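Local coordinates for aspartate aminotransferase (Thermotoga maritima, PDB 1O4S), which catalyses the pyridoxal-phosphate-dependent transfer of an amino group from L-aspartate to 2-oxoglutarate, giving oxaloacetate and L-glutamate, and works as a homodimer, at the interface of chains A and B. Sequence-based numbering; all coordinates share one arbitrary frame. Chains: chain A/B, Aspartate aminotransferase.

Contact 1: the interface of chains A and B. Residues chain A 63-64, 67-68, 253, 282; chain B 63-64, 67-68, 253, 282.
Helix 57-67 of chain A and its twin 57-68 of chain B meet across the two-fold axis in regular helical geometry, so that A:Ala63, A:Val64 and A:Leu67, like their chain B counterparts, turn toward the other chain. The two leucines carry the patch. A:Leu67 and B:Leu67 reach toward each other tip to tip, their CD1 methyls 3.6 Å apart. Each CD1 also drops onto the opposite alanine, with A:Leu67 CD1 3.9 Å from B:Ala63 CB. The other branch does a different job: A:Leu67 CD2 crosses B:Trp253 at about a right angle and presses on the benzene part of the indole, 3.4 Å from CZ2 and equally near CH2. In both leucines CG swings well off the usual staggered position (chi1 -97° in A:Leu67, -106° in B:Leu67), and this splays the two methyls between partner leucine and partner tryptophan. Beside them A:Val64 and B:Val64 cross nearly perpendicularly, CG1 to CG1 at 4.1 Å, each CG1 anti to its backbone N. Their CG2 branches turn to the leucines, A:Val64 CG2 lying 3.9 Å from B:Leu67 CD1. A:Val282 CG2 sits above one face of the B:Trp253 ring, toward its rim. Carbon meets carbon throughout, with no N or O close enough to bond across; this small symmetric patch contributes to the homodimer interface, likely stabilising it through packed methyls and tryptophan rims.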
loop_
_atom_site.group_PDB
_atom_site.type_symbol
_atom_site.label_atom_id
_atom_site.label_comp_id
_atom_site.label_asym_id
_atom_site.label_seq_id
_atom_site.Cartn_x
_atom_site.Cartn_y
_atom_site.Cartn_z
ATOM N N ALA A 63 6.152 11.319 17.068
ATOM C CA ALA A 63 5.554 11.652 15.768
ATOM C C ALA A 63 5.391 13.170 15.633
ATOM O O ALA A 63 5.690 13.760 14.574
ATOM C CB ALA A 63 4.225 10.987 15.617
ATOM N N VAL A 64 4.944 13.789 16.725
ATOM C CA VAL A 64 4.797 15.230 16.788
ATOM C C VAL A 64 6.151 15.939 16.648
ATOM O O VAL A 64 6.281 16.905 15.876
ATOM C CB VAL A 64 4.077 15.676 18.098
ATOM C CG1 VAL A 64 4.224 17.152 18.306
ATOM C CG2 VAL A 64 2.582 15.281 18.061
ATOM N N LEU A 67 7.167 15.718 13.039
ATOM C CA LEU A 67 6.273 16.536 12.225
ATOM C C LEU A 67 6.608 18.005 12.239
ATOM O O LEU A 67 6.496 18.687 11.237
ATOM C CB LEU A 67 4.816 16.436 12.694
ATOM C CG LEU A 67 3.965 15.475 11.954
ATOM C CD1 LEU A 67 2.607 15.375 12.625
ATOM C CD2 LEU A 67 3.809 15.934 10.484
ATOM N N GLN A 68 6.985 18.501 13.405
ATOM C CA GLN A 68 7.179 19.905 13.574
ATOM C C GLN A 68 8.407 20.429 12.842
ATOM O O GLN A 68 8.584 21.645 12.700
ATOM C CB GLN A 68 7.187 20.245 15.067
ATOM C CG GLN A 68 5.772 20.066 15.648
ATOM C CD GLN A 68 5.679 20.418 17.092
ATOM O OE1 GLN A 68 6.646 20.204 17.837
ATOM N NE2 GLN A 68 4.509 20.964 17.514
ATOM N N TRP A 253 -2.154 3.875 11.817
ATOM C CA TRP A 253 -0.822 4.256 11.350
ATOM C C TRP A 253 -0.426 3.499 10.102
ATOM O O TRP A 253 0.312 4.034 9.270
ATOM C CB TRP A 253 0.247 4.017 12.440
ATOM C CG TRP A 253 0.126 4.987 13.556
ATOM C CD1 TRP A 253 -0.610 4.858 14.658
ATOM C CD2 TRP A 253 0.728 6.270 13.621
ATOM N NE1 TRP A 253 -0.514 5.978 15.434
ATOM C CE2 TRP A 253 0.322 6.864 14.818
ATOM C CE3 TRP A 253 1.556 6.989 12.773
ATOM C CZ2 TRP A 253 0.740 8.164 15.214
ATOM C CZ3 TRP A 253 1.953 8.268 13.155
ATOM C CH2 TRP A 253 1.548 8.834 14.367
ATOM N N VAL A 282 6.086 9.747 8.757
ATOM C CA VAL A 282 5.749 9.993 10.156
ATOM C C VAL A 282 5.526 8.653 10.862
ATOM O O VAL A 282 5.976 8.478 11.974
ATOM C CB VAL A 282 4.495 10.886 10.342
ATOM C CG1 VAL A 282 4.301 11.256 11.800
ATOM C CG2 VAL A 282 4.562 12.174 9.491
ATOM N N ALA B 63 -2.305 18.168 11.386
ATOM C CA ALA B 63 -1.869 16.805 11.654
ATOM C C ALA B 63 -1.515 16.650 13.138
ATOM O O ALA B 63 -1.887 15.657 13.732
ATOM C CB ALA B 63 -0.679 16.420 10.775
ATOM N N VAL B 64 -0.827 17.641 13.719
ATOM C CA VAL B 64 -0.418 17.625 15.131
ATOM C C VAL B 64 -1.635 17.696 16.037
ATOM O O VAL B 64 -1.729 16.983 17.035
ATOM C CB VAL B 64 0.564 18.788 15.478
ATOM C CG1 VAL B 64 0.788 18.928 16.962
ATOM C CG2 VAL B 64 1.886 18.617 14.774
ATOM N N LEU B 67 -3.278 14.374 15.924
ATOM C CA LEU B 67 -2.379 13.462 16.635
ATOM C C LEU B 67 -2.481 13.528 18.144
ATOM O O LEU B 67 -2.440 12.498 18.838
ATOM C CB LEU B 67 -0.926 13.765 16.300
ATOM C CG LEU B 67 -0.268 12.798 15.391
ATOM C CD1 LEU B 67 1.152 13.228 15.108
ATOM C CD2 LEU B 67 -0.305 11.422 16.047
ATOM N N GLN B 68 -2.589 14.734 18.662
ATOM C CA GLN B 68 -2.526 14.929 20.095
ATOM C C GLN B 68 -3.726 14.349 20.838
ATOM O O GLN B 68 -3.655 14.084 22.034
ATOM C CB GLN B 68 -2.263 16.422 20.412
ATOM C CG GLN B 68 -0.785 16.750 20.075
ATOM C CD GLN B 68 -0.372 18.190 20.267
ATOM O OE1 GLN B 68 -1.164 19.100 20.023
ATOM N NE2 GLN B 68 0.886 18.404 20.688
ATOM N N TRP B 253 3.988 11.760 2.910
ATOM C CA TRP B 253 2.656 11.495 3.484
ATOM C C TRP B 253 1.932 10.322 2.821
ATOM O O TRP B 253 1.202 9.623 3.500
ATOM C CB TRP B 253 1.756 12.726 3.465
ATOM C CG TRP B 253 2.182 13.775 4.395
ATOM C CD1 TRP B 253 3.014 14.843 4.132
ATOM C CD2 TRP B 253 1.762 13.918 5.737
ATOM N NE1 TRP B 253 3.123 15.634 5.247
ATOM C CE2 TRP B 253 2.394 15.065 6.260
ATOM C CE3 TRP B 253 0.924 13.172 6.576
ATOM C CZ2 TRP B 253 2.213 15.477 7.568
ATOM C CZ3 TRP B 253 0.759 13.581 7.880
ATOM C CH2 TRP B 253 1.395 14.726 8.353
ATOM N N VAL B 282 -3.685 9.948 10.093
ATOM C CA VAL B 282 -3.085 11.273 10.200
ATOM C C VAL B 282 -2.975 11.920 8.819
ATOM O O VAL B 282 -3.342 13.082 8.642
ATOM C CB VAL B 282 -1.710 11.274 10.937
ATOM C CG1 VAL B 282 -1.276 12.703 11.231
ATOM C CG2 VAL B 282 -1.782 10.469 12.224
#

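Contact 2: the interface of chains A and B. Residues chain A 50, 55, 249-254; chain B 72-74, 278-281.
A:Glu50 OE1 is the best-held polar atom, gripped by two hydrogen bonds that use different lone pairs. B:Tyr74 N donates to A:Glu50 OE1 on the syn side at 2.9 Å, almost straight at 172°, while the A:Thr251 hydroxyl OG1 donates to A:Glu50 OE1 on the anti side at 2.7 Å. B:Lys73 NZ stands 5.3 Å from A:Glu50 OE1, too far for contact, though its charge may favour the ionised carboxylate. The B:Tyr74 ring lies with its face against A:Thr251, whose CB sits over the ring centre, 3.6 Å from the centroid; OG1 occupies the crowded position between N and carbonyl carbon (chi1 46°), leaving CG2 to touch the same ring. The guanidinium of A:Arg254, from the pyridoxal phosphate pocket, meets the edge of the B:Tyr74 ring, A:Arg254 NH1 lying 3.4 Å from B:Tyr74 CE1. Replacing B:Tyr74 by an alanine would probably loosen A:Thr251 and A:Arg254, since the ring that packs on both would be gone. This mostly polar stretch of the dimer interface ties the 3-10 helix 251-253, beside the cofactor pocket, to chain B: A:Gly252 N donates to B:Val72 O, and A:Gly252 O accepts from B:Thr281 N at the start of helix 281-290. B:Val72 CG1 rests over the pyrrole face of A:Trp253, whose NE1 points in plane to A:Thr55 OG1. B:Asn280 ND2 donates to A:Trp253 O at 2.9 Å, on a lone pair in the carbonyl plane.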
loop_
_atom_site.group_PDB
_atom_site.type_symbol
_atom_site.label_atom_id
_atom_site.label_comp_id
_atom_site.label_asym_id
_atom_site.label_seq_id
_atom_site.Cartn_x
_atom_site.Cartn_y
_atom_site.Cartn_z
ATOM N N GLU A 50 -9.762 -4.114 16.107
ATOM C CA GLU A 50 -8.752 -3.171 16.579
ATOM C C GLU A 50 -8.946 -2.921 18.041
ATOM O O GLU A 50 -10.089 -2.836 18.511
ATOM C CB GLU A 50 -8.762 -1.805 15.819
ATOM C CG GLU A 50 -9.963 -0.932 15.967
ATOM C CD GLU A 50 -9.967 0.316 15.068
ATOM O OE1 GLU A 50 -8.895 0.766 14.587
ATOM O OE2 GLU A 50 -11.083 0.874 14.886
ATOM N N THR A 55 -3.056 5.376 20.652
ATOM C CA THR A 55 -1.644 5.306 20.353
ATOM C C THR A 55 -0.903 5.675 21.635
ATOM O O THR A 55 -1.296 6.651 22.312
ATOM C CB THR A 55 -1.301 6.281 19.197
ATOM O OG1 THR A 55 -1.895 5.799 17.988
ATOM C CG2 THR A 55 0.200 6.252 18.931
ATOM N N SER A 249 -1.824 -0.888 19.645
ATOM C CA SER A 249 -3.025 -0.171 19.276
ATOM C C SER A 249 -2.756 1.005 18.292
ATOM O O SER A 249 -3.179 2.144 18.520
ATOM C CB SER A 249 -3.750 0.295 20.523
ATOM O OG SER A 249 -5.098 0.528 20.199
ATOM N N MET A 250 -2.043 0.694 17.214
ATOM C CA MET A 250 -1.627 1.665 16.212
ATOM C C MET A 250 -2.233 1.332 14.833
ATOM O O MET A 250 -1.617 1.609 13.813
ATOM C CB MET A 250 -0.110 1.760 16.140
ATOM C CG MET A 250 0.559 2.503 17.321
ATOM S SD MET A 250 2.343 2.411 17.331
ATOM C CE MET A 250 2.698 3.147 15.742
ATOM N N THR A 251 -3.450 0.787 14.806
ATOM C CA THR A 251 -4.058 0.367 13.547
ATOM C C THR A 251 -4.103 1.408 12.449
ATOM O O THR A 251 -3.826 1.094 11.306
ATOM C CB THR A 251 -5.476 -0.169 13.793
ATOM O OG1 THR A 251 -6.182 0.726 14.664
ATOM C CG2 THR A 251 -5.442 -1.524 14.527
ATOM N N GLY A 252 -4.490 2.630 12.750
ATOM C CA GLY A 252 -4.600 3.677 11.740
ATOM C C GLY A 252 -3.287 4.226 11.191
ATOM O O GLY A 252 -3.301 4.982 10.261
ATOM N N TRP A 253 -2.154 3.875 11.817
ATOM C CA TRP A 253 -0.822 4.256 11.350
ATOM C C TRP A 253 -0.426 3.499 10.102
ATOM O O TRP A 253 0.312 4.034 9.270
ATOM C CB TRP A 253 0.247 4.017 12.440
ATOM C CG TRP A 253 0.126 4.987 13.556
ATOM C CD1 TRP A 253 -0.610 4.858 14.658
ATOM C CD2 TRP A 253 0.728 6.270 13.621
ATOM N NE1 TRP A 253 -0.514 5.978 15.434
ATOM C CE2 TRP A 253 0.322 6.864 14.818
ATOM C CE3 TRP A 253 1.556 6.989 12.773
ATOM C CZ2 TRP A 253 0.740 8.164 15.214
ATOM C CZ3 TRP A 253 1.953 8.268 13.155
ATOM C CH2 TRP A 253 1.548 8.834 14.367
ATOM N N ARG A 254 -0.892 2.248 9.995
ATOM C CA ARG A 254 -0.607 1.352 8.871
ATOM C C ARG A 254 0.907 1.064 8.784
ATOM O O ARG A 254 1.587 1.428 7.811
ATOM C CB ARG A 254 -1.163 1.867 7.539
ATOM C CG ARG A 254 -2.498 2.575 7.558
ATOM C CD ARG A 254 -3.685 1.733 8.097
ATOM N NE ARG A 254 -3.721 0.445 7.403
ATOM C CZ ARG A 254 -3.518 -0.737 7.946
ATOM N NH1 ARG A 254 -3.288 -0.878 9.234
ATOM N NH2 ARG A 254 -3.520 -1.805 7.172
ATOM N N VAL B 72 -5.737 6.988 16.493
ATOM C CA VAL B 72 -5.274 6.762 15.138
ATOM C C VAL B 72 -5.716 5.341 14.788
ATOM O O VAL B 72 -5.031 4.339 15.070
ATOM C CB VAL B 72 -3.745 7.014 14.990
ATOM C CG1 VAL B 72 -3.339 6.898 13.526
ATOM C CG2 VAL B 72 -3.348 8.375 15.563
ATOM N N LYS B 73 -6.889 5.291 14.174
ATOM C CA LYS B 73 -7.648 4.076 14.045
ATOM C C LYS B 73 -8.055 3.860 12.617
ATOM O O LYS B 73 -7.942 4.761 11.784
ATOM C CB LYS B 73 -8.890 4.094 14.962
ATOM C CG LYS B 73 -8.556 4.158 16.470
ATOM C CD LYS B 73 -7.827 2.852 16.932
ATOM C CE LYS B 73 -7.434 2.850 18.414
ATOM N NZ LYS B 73 -8.565 2.951 19.379
ATOM N N TYR B 74 -8.525 2.641 12.353
ATOM C CA TYR B 74 -8.952 2.303 11.021
ATOM C C TYR B 74 -10.063 3.279 10.560
ATOM O O TYR B 74 -10.868 3.733 11.375
ATOM C CB TYR B 74 -9.484 0.869 10.972
ATOM C CG TYR B 74 -8.466 -0.275 11.083
ATOM C CD1 TYR B 74 -7.298 -0.315 10.303
ATOM C CD2 TYR B 74 -8.736 -1.346 11.894
ATOM C CE1 TYR B 74 -6.394 -1.392 10.413
ATOM C CE2 TYR B 74 -7.886 -2.424 11.994
ATOM C CZ TYR B 74 -6.702 -2.448 11.261
ATOM O OH TYR B 74 -5.909 -3.579 11.423
ATOM N N CYS B 278 -7.302 1.047 4.442
ATOM C CA CYS B 278 -7.248 2.487 4.531
ATOM C C CYS B 278 -5.812 3.000 4.678
ATOM O O CYS B 278 -4.927 2.327 5.190
ATOM C CB CYS B 278 -8.088 2.968 5.727
ATOM S SG CYS B 278 -7.629 2.249 7.327
ATOM N N ILE B 279 -5.590 4.217 4.232
ATOM C CA ILE B 279 -4.286 4.872 4.413
ATOM C C ILE B 279 -4.210 5.492 5.800
ATOM O O ILE B 279 -5.198 5.701 6.480
ATOM C CB ILE B 279 -3.959 5.894 3.290
ATOM C CG1 ILE B 279 -4.669 7.240 3.474
ATOM C CG2 ILE B 279 -4.287 5.317 1.914
ATOM C CD1 ILE B 279 -4.113 8.387 2.589
ATOM N N ASN B 280 -2.989 5.785 6.192
ATOM C CA ASN B 280 -2.693 6.419 7.441
ATOM C C ASN B 280 -3.685 7.539 7.783
ATOM O O ASN B 280 -3.876 8.491 6.999
ATOM C CB ASN B 280 -1.263 6.960 7.355
ATOM C CG ASN B 280 -0.804 7.615 8.635
ATOM O OD1 ASN B 280 -1.208 8.734 8.962
ATOM N ND2 ASN B 280 0.109 6.956 9.327
ATOM N N THR B 281 -4.299 7.445 8.955
ATOM C CA THR B 281 -5.366 8.386 9.309
ATOM C C THR B 281 -4.862 9.803 9.484
ATOM O O THR B 281 -5.563 10.760 9.122
ATOM C CB THR B 281 -6.088 7.935 10.587
ATOM O OG1 THR B 281 -6.392 6.539 10.478
ATOM C CG2 THR B 281 -7.419 8.655 10.758
HETATM O O HOH W 1 -4.245 4.626 17.647
HETATM O O HOH W 2 -11.901 2.647 13.436
#

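Contact 3: the interface of chains A and B. Residues chain A 115, 119, 144-145, 271, 274-275; chain B 17, 115, 119, 144, 275.
This is a two-fold helix-to-helix packing of the homodimer interface, mostly apolar, which joins mainly helices 109-121 and 262-275 of the two subunits, with helix 138-144 alongside. At its heart each phenylalanine takes a partner threonine on its face. B:Thr275 CG2 stands over the centre of the A:Phe115 ring, 3.5 Å from the centroid, and A:Thr275 CG2 does the same to B:Phe115. In both threonines OG1 takes the crowded position between N and carbonyl carbon (chi1 53° in A:Thr275), which turns the methyl to the ring; A:Thr275 OG1 is satisfied by a bond to A:Ile271 O at 2.7 Å. The opposite face of A:Phe115 is backed by CG of A:Met119, so the ring is clamped. The phenylalanines, CG anti to the backbone N, meet tip to tip, A:Phe115 CE1 and B:Phe115 CE1 being 3.9 Å apart. Alongside, A:Ile271 CD1 and B:Leu144 CD2 cross obliquely in a tight 3.4 Å contact. A:Met119 CE lies over one face of the B:Arg17 guanidinium, 3.7 Å above its plane and offset toward its edge. B:Arg17 NH2 donates to A:Ala145 O at 3.2 Å, with the oxygen nearly in the guanidinium plane but NH2 53° above the carbonyl plane.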
loop_
_atom_site.group_PDB
_atom_site.type_symbol
_atom_site.label_atom_id
_atom_site.label_comp_id
_atom_site.label_asym_id
_atom_site.label_seq_id
_atom_site.Cartn_x
_atom_site.Cartn_y
_atom_site.Cartn_z
ATOM N N PHE A 115 -0.061 -9.266 1.393
ATOM C CA PHE A 115 -0.302 -9.102 -0.018
ATOM C C PHE A 115 1.008 -9.199 -0.794
ATOM O O PHE A 115 1.071 -9.921 -1.805
ATOM C CB PHE A 115 -1.039 -7.787 -0.321
ATOM C CG PHE A 115 -1.313 -7.585 -1.755
ATOM C CD1 PHE A 115 -0.741 -6.522 -2.440
ATOM C CD2 PHE A 115 -2.141 -8.456 -2.441
ATOM C CE1 PHE A 115 -0.971 -6.364 -3.776
ATOM C CE2 PHE A 115 -2.393 -8.296 -3.766
ATOM C CZ PHE A 115 -1.813 -7.253 -4.444
ATOM N N MET A 119 2.188 -11.755 -3.738
ATOM C CA MET A 119 2.608 -11.186 -5.025
ATOM C C MET A 119 4.049 -11.611 -5.381
ATOM O O MET A 119 4.384 -11.862 -6.535
ATOM C CB MET A 119 2.516 -9.649 -5.015
ATOM C CG MET A 119 1.074 -9.071 -5.051
ATOM S SD MET A 119 0.156 -9.424 -6.545
ATOM C CE MET A 119 1.088 -8.461 -7.719
ATOM N N LEU A 144 -6.299 -11.987 -5.756
ATOM C CA LEU A 144 -5.715 -10.842 -6.437
ATOM C C LEU A 144 -4.308 -11.118 -6.967
ATOM O O LEU A 144 -3.928 -10.623 -8.038
ATOM C CB LEU A 144 -5.710 -9.639 -5.499
ATOM C CG LEU A 144 -7.113 -9.082 -5.230
ATOM C CD1 LEU A 144 -7.048 -7.972 -4.172
ATOM C CD2 LEU A 144 -7.765 -8.604 -6.523
ATOM N N ALA A 145 -3.555 -11.939 -6.251
ATOM C CA ALA A 145 -2.196 -12.298 -6.655
ATOM C C ALA A 145 -2.184 -13.426 -7.690
ATOM O O ALA A 145 -1.138 -13.835 -8.110
ATOM C CB ALA A 145 -1.324 -12.652 -5.420
ATOM N N ILE A 271 7.951 -5.297 -5.011
ATOM C CA ILE A 271 6.514 -5.125 -5.007
ATOM C C ILE A 271 6.160 -3.818 -4.228
ATOM O O ILE A 271 5.430 -2.974 -4.738
ATOM C CB ILE A 271 5.782 -6.375 -4.372
ATOM C CG1 ILE A 271 6.131 -7.708 -5.075
ATOM C CG2 ILE A 271 4.265 -6.169 -4.311
ATOM C CD1 ILE A 271 5.820 -7.712 -6.482
ATOM N N HIS A 274 7.003 -0.620 -6.187
ATOM C CA HIS A 274 6.268 -0.264 -7.388
ATOM C C HIS A 274 4.796 -0.061 -7.152
ATOM O O HIS A 274 4.149 0.515 -7.994
ATOM C CB HIS A 274 6.487 -1.316 -8.479
ATOM C CG HIS A 274 7.887 -1.336 -8.991
ATOM N ND1 HIS A 274 8.523 -0.200 -9.435
ATOM C CD2 HIS A 274 8.782 -2.339 -9.101
ATOM C CE1 HIS A 274 9.752 -0.504 -9.806
ATOM N NE2 HIS A 274 9.937 -1.796 -9.611
ATOM N N THR A 275 4.284 -0.514 -6.006
ATOM C CA THR A 275 2.869 -0.414 -5.679
ATOM C C THR A 275 2.505 0.818 -4.871
ATOM O O THR A 275 1.700 1.630 -5.341
ATOM C CB THR A 275 2.317 -1.659 -4.983
ATOM O OG1 THR A 275 3.102 -2.011 -3.827
ATOM C CG2 THR A 275 2.348 -2.842 -5.926
ATOM N N ARG B 17 7.009 -13.241 -12.254
ATOM C CA ARG B 17 6.672 -11.846 -12.573
ATOM C C ARG B 17 7.702 -10.838 -12.024
ATOM O O ARG B 17 7.825 -9.756 -12.564
ATOM C CB ARG B 17 5.257 -11.491 -12.077
ATOM C CG ARG B 17 5.191 -10.811 -10.692
ATOM C CD ARG B 17 4.272 -11.445 -9.656
ATOM N NE ARG B 17 2.856 -11.317 -9.954
ATOM C CZ ARG B 17 1.863 -11.966 -9.319
ATOM N NH1 ARG B 17 2.088 -12.813 -8.320
ATOM N NH2 ARG B 17 0.600 -11.725 -9.684
ATOM N N PHE B 115 -1.590 1.642 -9.470
ATOM C CA PHE B 115 -1.556 0.208 -9.333
ATOM C C PHE B 115 -2.967 -0.389 -9.210
ATOM O O PHE B 115 -3.297 -1.384 -9.876
ATOM C CB PHE B 115 -0.712 -0.182 -8.125
ATOM C CG PHE B 115 -0.651 -1.653 -7.904
ATOM C CD1 PHE B 115 -1.231 -2.229 -6.791
ATOM C CD2 PHE B 115 -0.018 -2.478 -8.825
ATOM C CE1 PHE B 115 -1.209 -3.619 -6.596
ATOM C CE2 PHE B 115 -0.008 -3.869 -8.631
ATOM C CZ PHE B 115 -0.590 -4.423 -7.499
ATOM N N MET B 119 -4.900 -3.137 -11.570
ATOM C CA MET B 119 -5.421 -4.360 -10.967
ATOM C C MET B 119 -6.961 -4.458 -11.174
ATOM O O MET B 119 -7.523 -5.562 -11.332
ATOM C CB MET B 119 -5.115 -4.380 -9.462
ATOM C CG MET B 119 -3.692 -4.578 -9.074
ATOM S SD MET B 119 -3.068 -6.238 -9.505
ATOM C CE MET B 119 -3.807 -7.218 -8.279
ATOM N N LEU B 144 3.009 -6.355 -12.909
ATOM C CA LEU B 144 2.519 -6.962 -11.676
ATOM C C LEU B 144 1.036 -7.284 -11.731
ATOM O O LEU B 144 0.592 -8.288 -11.172
ATOM C CB LEU B 144 2.797 -6.055 -10.489
ATOM C CG LEU B 144 4.244 -5.946 -10.070
ATOM C CD1 LEU B 144 4.259 -4.943 -8.928
ATOM C CD2 LEU B 144 4.826 -7.286 -9.675
ATOM N N THR B 275 -5.617 -4.966 0.087
ATOM C CA THR B 275 -4.168 -4.888 -0.074
ATOM C C THR B 275 -3.479 -4.152 1.079
ATOM O O THR B 275 -2.604 -4.713 1.707
ATOM C CB THR B 275 -3.745 -4.285 -1.433
ATOM O OG1 THR B 275 -4.359 -3.008 -1.642
ATOM C CG2 THR B 275 -4.197 -5.191 -2.610
#

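Contact 1 and contact 2 are near neighbours, their C-alpha centres about 12 Å apart, and they share A:Trp253: its benzene rim serves the former while its pyrrole side and carbonyl serve the latter. Helix 281-290 also takes part in both. Contact 3 lies farther along the same subunit boundary, about 22 Å from contact 2 and about 28 Å from contact 1, again between C-alpha centres. The subunits are thus joined by largely apolar patches at contacts 1 and 3, with a polar, backbone-rich zone between. Because contact 2 includes a cofactor-pocket arginine, dimer formation and the active site are likely to be structurally coupled.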